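Local coordinates for protein putative diguanylate cyclase (GGDEF) with PAS/PAC domain (Rhodopseudomonas palustris, PDB 3LIF) that probably makes cyclic di-GMP from two GTP molecules through its GGDEF domain, this piece being the extracellular sensor domain of the PDC fold, at residues 24-27 against 28-32; 152-155 against 156-160. All coordinates share one frame; numbering follows the deposited sequence. Where two conformers were deposited one is given.

Contacts 1 and 2 come in series along the chain, each a local contact between neighbouring turns, the second running on into the following loop, and their centres lie about 12 Å apart. Contact 1 sits midway along the long amino-terminal helix 5-47; contact 2 is in helix 151-158, which follows strand 141-149 of the first five-stranded antiparallel sheet and precedes strand 168-173 of the second. The two helices touch through side chains: the rings of His27 and Phe157 stack, with His27 CG 3.3 Å from Phe157 CE2, while Phe154 reaches Phe32. The short helix that joins the two PDC-type sheets thereby packs against the long helix, within an extracellular domain that is probably a sensor.

Contact 1: 24-27 against 28-32; sequences LAEH and ATHTF
His27 O is gripped twice by Thr31, one turn further along a continuous alpha helix, the long helix 5-47 of this PDC-fold sensor domain. Thr31 N donates the ordinary i to i+4 backbone bond at 2.8 Å, and Thr31 OG1 gives a second at 2.6 Å to the same His27 O. The two donors come from opposite faces of the carbonyl plane, so both can bond without competing for one place. What turns the hydroxyl back along the helix is its first torsion (chi1 -58°), which sets OG1 beside the backbone N; threonine suits a buried helix position because its hydroxyl can give its proton to the carbonyl one turn back, while its methyl stays available for apolar neighbours. Thr31 OG1 also lies over one face of the His27 imidazole, nearer the rim than the centre, 3.6 Å from His27 CE1. With CG anti to the backbone N (chi1 178°), that ring is carried toward helix 151-158.

On another side of the helix, His30 N meets Glu26 O almost straight (169°) at 2.7 Å. Ala25 and Ala28 are buried; their methyls touch Val234 and Val227, and a small side chain suits the helix flank there. Thr29 uses its hydroxyl differently from Thr31, bonding Ser228 O in a loop, whereas its backbone follows the regular helix: Thr29 N donates to Ala25 O at 2.8 Å.

Contact 2: 152-155 against 156-160; sequences EYFS and TFYKT
Tyr158 and Phe154, one turn apart in the alpha helix 151-158, lie side by side and point the same way. Both place CG beside the backbone N (chi1 -69° and -76°), and this shared setting sends the two rings off one flank toward strands 168-173 and 178-182 of the second PDC-type sheet, where Leu171 and Ile180 touch both. Phe154 CB packs against Tyr158 CE2 at 3.9 Å, while the phenol oxygen OH of Tyr158 comes to 3.4 Å from Phe154 CD1, approaching that ring obliquely. The tyrosine also lies back over its own helix: Phe154 O stands over one face of the phenol ring, toward its rim, and accepts Tyr158 N at 2.8 Å in the carbonyl plane. An alanine in place of Tyr158 would probably open a gap beside Phe154 and leave Ile169 and Trp182 without the ring they pack on.

The aromatic residue between them turns elsewhere. Phe157 has CG anti to its backbone N (chi1 179°), which swings the ring to the long helix 5-47; a flat ring suits this place because it can stack on His27 and still meet Phe161 edge-to-face. Polar residues take the exposed side, where Thr156 OG1 makes a weak bond to Glu152 O at 3.0 Å, alongside the regular bond from Thr156 N. Further on, Phe157 O accepts from Thr160 N at 3.0 Å and, in its carbonyl plane, from Thr160 OG1 at 2.8 Å.

Contact 1: 24-27 against 28-32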
ATOM      1  N   LEU A  24      -7.941 -10.386   4.010  1.00 32.06           N
ATOM      2  CA  LEU A  24      -7.501  -9.082   3.551  1.00 30.00           C
ATOM      3  C   LEU A  24      -5.992  -8.885   3.857  1.00 28.97           C
ATOM      4  O   LEU A  24      -5.278  -8.388   3.031  1.00 28.08           O
ATOM      5  CB  LEU A  24      -8.390  -7.980   4.147  1.00 29.24           C
ATOM      6  CG  LEU A  24      -9.886  -8.033   3.778  1.00 28.94           C
ATOM      7  CD1 LEU A  24     -10.750  -7.019   4.534  1.00 28.27           C
ATOM      8  CD2 LEU A  24     -10.137  -7.834   2.316  1.00 27.21           C
ATOM      9  N   ALA A  25      -5.517  -9.305   5.020  1.00 28.54           N
ATOM     10  CA  ALA A  25      -4.122  -9.100   5.389  1.00 28.95           C
ATOM     11  C   ALA A  25      -3.203  -9.887   4.437  1.00 30.32           C
ATOM     12  O   ALA A  25      -2.163  -9.404   3.979  1.00 29.78           O
ATOM     13  CB  ALA A  25      -3.896  -9.528   6.801  1.00 27.01           C
ATOM     14  N   GLU A  26      -3.609 -11.103   4.116  1.00 31.48           N
ATOM     15  CA  GLU A  26      -2.827 -11.903   3.191  1.00 33.22           C
ATOM     16  C   GLU A  26      -2.832 -11.378   1.804  1.00 31.31           C
ATOM     17  O   GLU A  26      -1.832 -11.405   1.100  1.00 31.04           O
ATOM     18  CB  GLU A  26      -3.322 -13.330   3.151  1.00 34.13           C
ATOM     19  CG  GLU A  26      -2.944 -14.035   4.396  1.00 43.26           C
ATOM     20  CD  GLU A  26      -3.018 -15.503   4.177  1.00 58.57           C
ATOM     21  OE1 GLU A  26      -1.957 -16.172   4.322  1.00 65.14           O
ATOM     22  OE2 GLU A  26      -4.139 -15.985   3.810  1.00 64.38           O
ATOM     23  N   HIS A  27      -3.980 -10.954   1.369  1.00 29.98           N
ATOM     24  CA  HIS A  27      -4.000 -10.332   0.083  1.00 29.94           C
ATOM     25  C   HIS A  27      -2.946  -9.192   0.025  1.00 30.57           C
ATOM     26  O   HIS A  27      -2.285  -9.001  -1.023  1.00 30.90           O
ATOM     27  CB  HIS A  27      -5.357  -9.773  -0.129  1.00 28.83           C
ATOM     28  CG  HIS A  27      -5.494  -9.066  -1.408  1.00 29.89           C
ATOM     29  ND1 HIS A  27      -5.370  -7.699  -1.513  1.00 31.51           N
ATOM     30  CD2 HIS A  27      -5.809  -9.516  -2.641  1.00 31.76           C
ATOM     31  CE1 HIS A  27      -5.599  -7.336  -2.759  1.00 30.24           C
ATOM     32  NE2 HIS A  27      -5.871  -8.418  -3.465  1.00 33.39           N
ATOM     33  N   ALA A  28      -2.793  -8.434   1.128  1.00 29.20           N
ATOM     34  CA  ALA A  28      -1.879  -7.311   1.108  1.00 28.81           C
ATOM     35  C   ALA A  28      -0.524  -7.940   1.032  1.00 28.32           C
ATOM     36  O   ALA A  28       0.259  -7.650   0.116  1.00 28.93           O
ATOM     37  CB  ALA A  28      -1.998  -6.444   2.338  1.00 28.56           C
ATOM     38  N   THR A  29      -0.250  -8.844   1.959  1.00 27.54           N
ATOM     39  CA  THR A  29       1.045  -9.478   1.924  1.00 27.11           C
ATOM     40  C   THR A  29       1.373  -9.993   0.521  1.00 27.96           C
ATOM     41  O   THR A  29       2.424  -9.704  -0.026  1.00 28.88           O
ATOM     42  CB  THR A  29       1.214 -10.593   2.926  1.00 26.32           C
ATOM     43  OG1 THR A  29       1.089 -10.077   4.266  1.00 26.11           O
ATOM     44  CG2 THR A  29       2.615 -11.169   2.748  1.00 23.85           C
ATOM     45  N   HIS A  30       0.474 -10.730  -0.088  1.00 28.77           N
ATOM     46  CA  HIS A  30       0.785 -11.342  -1.376  0.50 29.42           C
ATOM     47  C   HIS A  30       0.996 -10.248  -2.428  1.00 29.43           C
ATOM     48  O   HIS A  30       1.899 -10.370  -3.267  1.00 29.00           O
ATOM     49  CB  HIS A  30      -0.298 -12.346  -1.869  0.50 29.60           C
ATOM     50  CG  HIS A  30      -0.422 -13.602  -1.051  0.50 30.64           C
ATOM     51  ND1 HIS A  30       0.643 -14.181  -0.390  0.50 31.80           N
ATOM     52  CD2 HIS A  30      -1.496 -14.401  -0.810  0.50 30.23           C
ATOM     53  CE1 HIS A  30       0.225 -15.265   0.242  0.50 32.21           C
ATOM     54  NE2 HIS A  30      -1.067 -15.420   0.002  0.50 31.43           N
ATOM     55  N   THR A  31       0.173  -9.190  -2.391  1.00 29.54           N
ATOM     56  CA  THR A  31       0.294  -8.123  -3.398  1.00 30.30           C
ATOM     57  C   THR A  31       1.635  -7.371  -3.303  1.00 30.95           C
ATOM     58  O   THR A  31       2.339  -7.211  -4.291  1.00 30.73           O
ATOM     59  CB  THR A  31      -0.781  -7.114  -3.246  1.00 30.26           C
ATOM     60  OG1 THR A  31      -2.055  -7.766  -3.351  1.00 33.87           O
ATOM     61  CG2 THR A  31      -0.640  -6.058  -4.315  1.00 28.70           C
ATOM     62  N   PHE A  32       2.001  -6.931  -2.110  1.00 31.06           N
ATOM     63  CA  PHE A  32       3.326  -6.334  -1.962  1.00 32.60           C
ATOM     64  C   PHE A  32       4.461  -7.291  -2.312  1.00 33.82           C
ATOM     65  O   PHE A  32       5.430  -6.873  -2.956  1.00 34.88           O
ATOM     66  CB  PHE A  32       3.502  -5.641  -0.600  1.00 31.51           C
ATOM     67  CG  PHE A  32       2.738  -4.356  -0.525  1.00 30.97           C
ATOM     68  CD1 PHE A  32       1.391  -4.352  -0.203  1.00 28.39           C
ATOM     69  CD2 PHE A  32       3.340  -3.148  -0.871  1.00 29.13           C
ATOM     70  CE1 PHE A  32       0.663  -3.158  -0.186  1.00 26.28           C
ATOM     71  CE2 PHE A  32       2.624  -1.961  -0.808  1.00 29.18           C
ATOM     72  CZ  PHE A  32       1.288  -1.969  -0.507  1.00 27.38           C
TER

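Contact 2: 152-155 against 156-160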
ATOM      1  N   GLU A 152      -6.387   1.507  -7.071  1.00 30.49           N
ATOM      2  CA  GLU A 152      -7.570   0.880  -7.678  1.00 30.92           C
ATOM      3  C   GLU A 152      -7.494  -0.671  -7.615  1.00 30.85           C
ATOM      4  O   GLU A 152      -8.496  -1.385  -7.467  1.00 31.54           O
ATOM      5  CB  GLU A 152      -7.738   1.375  -9.109  1.00 30.80           C
ATOM      6  CG  GLU A 152      -8.948   0.863  -9.872  0.50 34.50           C
ATOM      7  CD  GLU A 152      -9.209   1.710 -11.133  0.50 40.72           C
ATOM      8  OE1 GLU A 152      -9.010   2.957 -11.085  0.50 42.57           O
ATOM      9  OE2 GLU A 152      -9.590   1.136 -12.187  0.50 42.75           O
ATOM     10  N   TYR A 153      -6.306  -1.211  -7.675  1.00 29.13           N
ATOM     11  CA  TYR A 153      -6.247  -2.612  -7.543  1.00 28.79           C
ATOM     12  C   TYR A 153      -6.863  -3.043  -6.221  1.00 30.64           C
ATOM     13  O   TYR A 153      -7.545  -4.078  -6.169  1.00 33.29           O
ATOM     14  CB  TYR A 153      -4.818  -3.053  -7.549  1.00 28.33           C
ATOM     15  CG  TYR A 153      -4.626  -4.503  -7.425  1.00 25.48           C
ATOM     16  CD1 TYR A 153      -4.969  -5.362  -8.481  1.00 24.69           C
ATOM     17  CD2 TYR A 153      -4.055  -5.046  -6.267  1.00 26.78           C
ATOM     18  CE1 TYR A 153      -4.735  -6.720  -8.388  1.00 24.34           C
ATOM     19  CE2 TYR A 153      -3.825  -6.417  -6.142  1.00 25.23           C
ATOM     20  CZ  TYR A 153      -4.166  -7.222  -7.223  1.00 26.17           C
ATOM     21  OH  TYR A 153      -3.973  -8.539  -7.129  1.00 29.84           O
ATOM     22  N   PHE A 154      -6.591  -2.318  -5.136  1.00 30.33           N
ATOM     23  CA  PHE A 154      -7.098  -2.746  -3.846  1.00 29.65           C
ATOM     24  C   PHE A 154      -8.614  -2.432  -3.714  1.00 30.25           C
ATOM     25  O   PHE A 154      -9.406  -3.261  -3.236  1.00 30.00           O
ATOM     26  CB  PHE A 154      -6.332  -2.090  -2.709  1.00 28.74           C
ATOM     27  CG  PHE A 154      -4.980  -2.670  -2.474  1.00 25.69           C
ATOM     28  CD1 PHE A 154      -4.826  -3.819  -1.704  1.00 20.41           C
ATOM     29  CD2 PHE A 154      -3.851  -2.025  -2.958  1.00 22.10           C
ATOM     30  CE1 PHE A 154      -3.584  -4.353  -1.465  1.00 19.92           C
ATOM     31  CE2 PHE A 154      -2.573  -2.550  -2.728  1.00 22.33           C
ATOM     32  CZ  PHE A 154      -2.438  -3.717  -1.967  1.00 24.12           C
ATOM     33  N   SER A 155      -9.020  -1.242  -4.113  1.00 29.53           N
ATOM     34  CA  SER A 155     -10.403  -0.916  -3.900  1.00 29.87           C
ATOM     35  C   SER A 155     -11.298  -1.858  -4.704  1.00 31.59           C
ATOM     36  O   SER A 155     -12.403  -2.174  -4.321  1.00 32.83           O
ATOM     37  CB  SER A 155     -10.681   0.552  -4.240  1.00 29.34           C
ATOM     38  OG  SER A 155     -10.093   0.905  -5.462  1.00 26.58           O
ATOM     39  N   THR A 156     -10.812  -2.339  -5.829  1.00 32.91           N
ATOM     40  CA  THR A 156     -11.612  -3.177  -6.694  1.00 32.59           C
ATOM     41  C   THR A 156     -11.783  -4.540  -6.071  1.00 32.19           C
ATOM     42  O   THR A 156     -12.833  -5.116  -6.114  1.00 32.01           O
ATOM     43  CB  THR A 156     -10.876  -3.255  -8.017  1.00 33.68           C
ATOM     44  OG1 THR A 156     -11.186  -2.047  -8.712  1.00 36.37           O
ATOM     45  CG2 THR A 156     -11.203  -4.515  -8.864  1.00 31.02           C
ATOM     46  N   PHE A 157     -10.725  -5.056  -5.499  1.00 31.83           N
ATOM     47  CA  PHE A 157     -10.822  -6.253  -4.740  1.00 32.56           C
ATOM     48  C   PHE A 157     -11.776  -5.994  -3.569  1.00 33.69           C
ATOM     49  O   PHE A 157     -12.574  -6.880  -3.217  1.00 33.73           O
ATOM     50  CB  PHE A 157      -9.440  -6.579  -4.186  1.00 31.96           C
ATOM     51  CG  PHE A 157      -9.396  -7.813  -3.346  1.00 32.96           C
ATOM     52  CD1 PHE A 157      -9.920  -9.011  -3.817  1.00 34.47           C
ATOM     53  CD2 PHE A 157      -8.815  -7.800  -2.095  1.00 31.47           C
ATOM     54  CE1 PHE A 157      -9.867 -10.173  -3.029  1.00 31.18           C
ATOM     55  CE2 PHE A 157      -8.764  -8.942  -1.304  1.00 29.69           C
ATOM     56  CZ  PHE A 157      -9.288 -10.130  -1.775  1.00 31.16           C
ATOM     57  N   TYR A 158     -11.714  -4.792  -2.969  1.00 33.75           N
ATOM     58  CA  TYR A 158     -12.393  -4.623  -1.691  1.00 34.18           C
ATOM     59  C   TYR A 158     -13.875  -4.588  -1.929  1.00 36.07           C
ATOM     60  O   TYR A 158     -14.661  -5.070  -1.106  1.00 35.70           O
ATOM     61  CB  TYR A 158     -11.943  -3.413  -0.855  1.00 32.85           C
ATOM     62  CG  TYR A 158     -10.549  -3.521  -0.305  1.00 29.73           C
ATOM     63  CD1 TYR A 158      -9.943  -4.768  -0.120  1.00 28.10           C
ATOM     64  CD2 TYR A 158      -9.821  -2.384  -0.001  1.00 26.32           C
ATOM     65  CE1 TYR A 158      -8.639  -4.875   0.359  1.00 24.89           C
ATOM     66  CE2 TYR A 158      -8.522  -2.460   0.484  1.00 25.04           C
ATOM     67  CZ  TYR A 158      -7.934  -3.704   0.660  1.00 26.72           C
ATOM     68  OH  TYR A 158      -6.649  -3.772   1.152  1.00 24.91           O
ATOM     69  N   LYS A 159     -14.270  -4.069  -3.082  1.00 37.87           N
ATOM     70  CA  LYS A 159     -15.686  -4.047  -3.360  1.00 39.70           C
ATOM     71  C   LYS A 159     -16.316  -5.420  -3.676  1.00 40.06           C
ATOM     72  O   LYS A 159     -17.529  -5.531  -3.713  1.00 39.72           O
ATOM     73  CB  LYS A 159     -16.031  -3.000  -4.403  1.00 40.28           C
ATOM     74  CG  LYS A 159     -15.799  -3.411  -5.793  1.00 42.66           C
ATOM     75  CD  LYS A 159     -16.182  -2.235  -6.693  1.00 48.76           C
ATOM     76  CE  LYS A 159     -17.709  -2.160  -6.856  1.00 48.79           C
ATOM     77  NZ  LYS A 159     -17.985  -1.018  -7.742  1.00 49.36           N
ATOM     78  N   THR A 160     -15.517  -6.466  -3.846  1.00 40.65           N
ATOM     79  CA  THR A 160     -16.112  -7.761  -4.051  1.00 41.76           C
ATOM     80  C   THR A 160     -16.738  -8.355  -2.771  1.00 43.51           C
ATOM     81  O   THR A 160     -17.039  -9.544  -2.737  1.00 44.24           O
ATOM     82  CB  THR A 160     -15.090  -8.819  -4.546  1.00 41.43           C
ATOM     83  OG1 THR A 160     -14.211  -9.168  -3.474  1.00 41.64           O
ATOM     84  CG2 THR A 160     -14.307  -8.347  -5.741  1.00 39.95           C
TER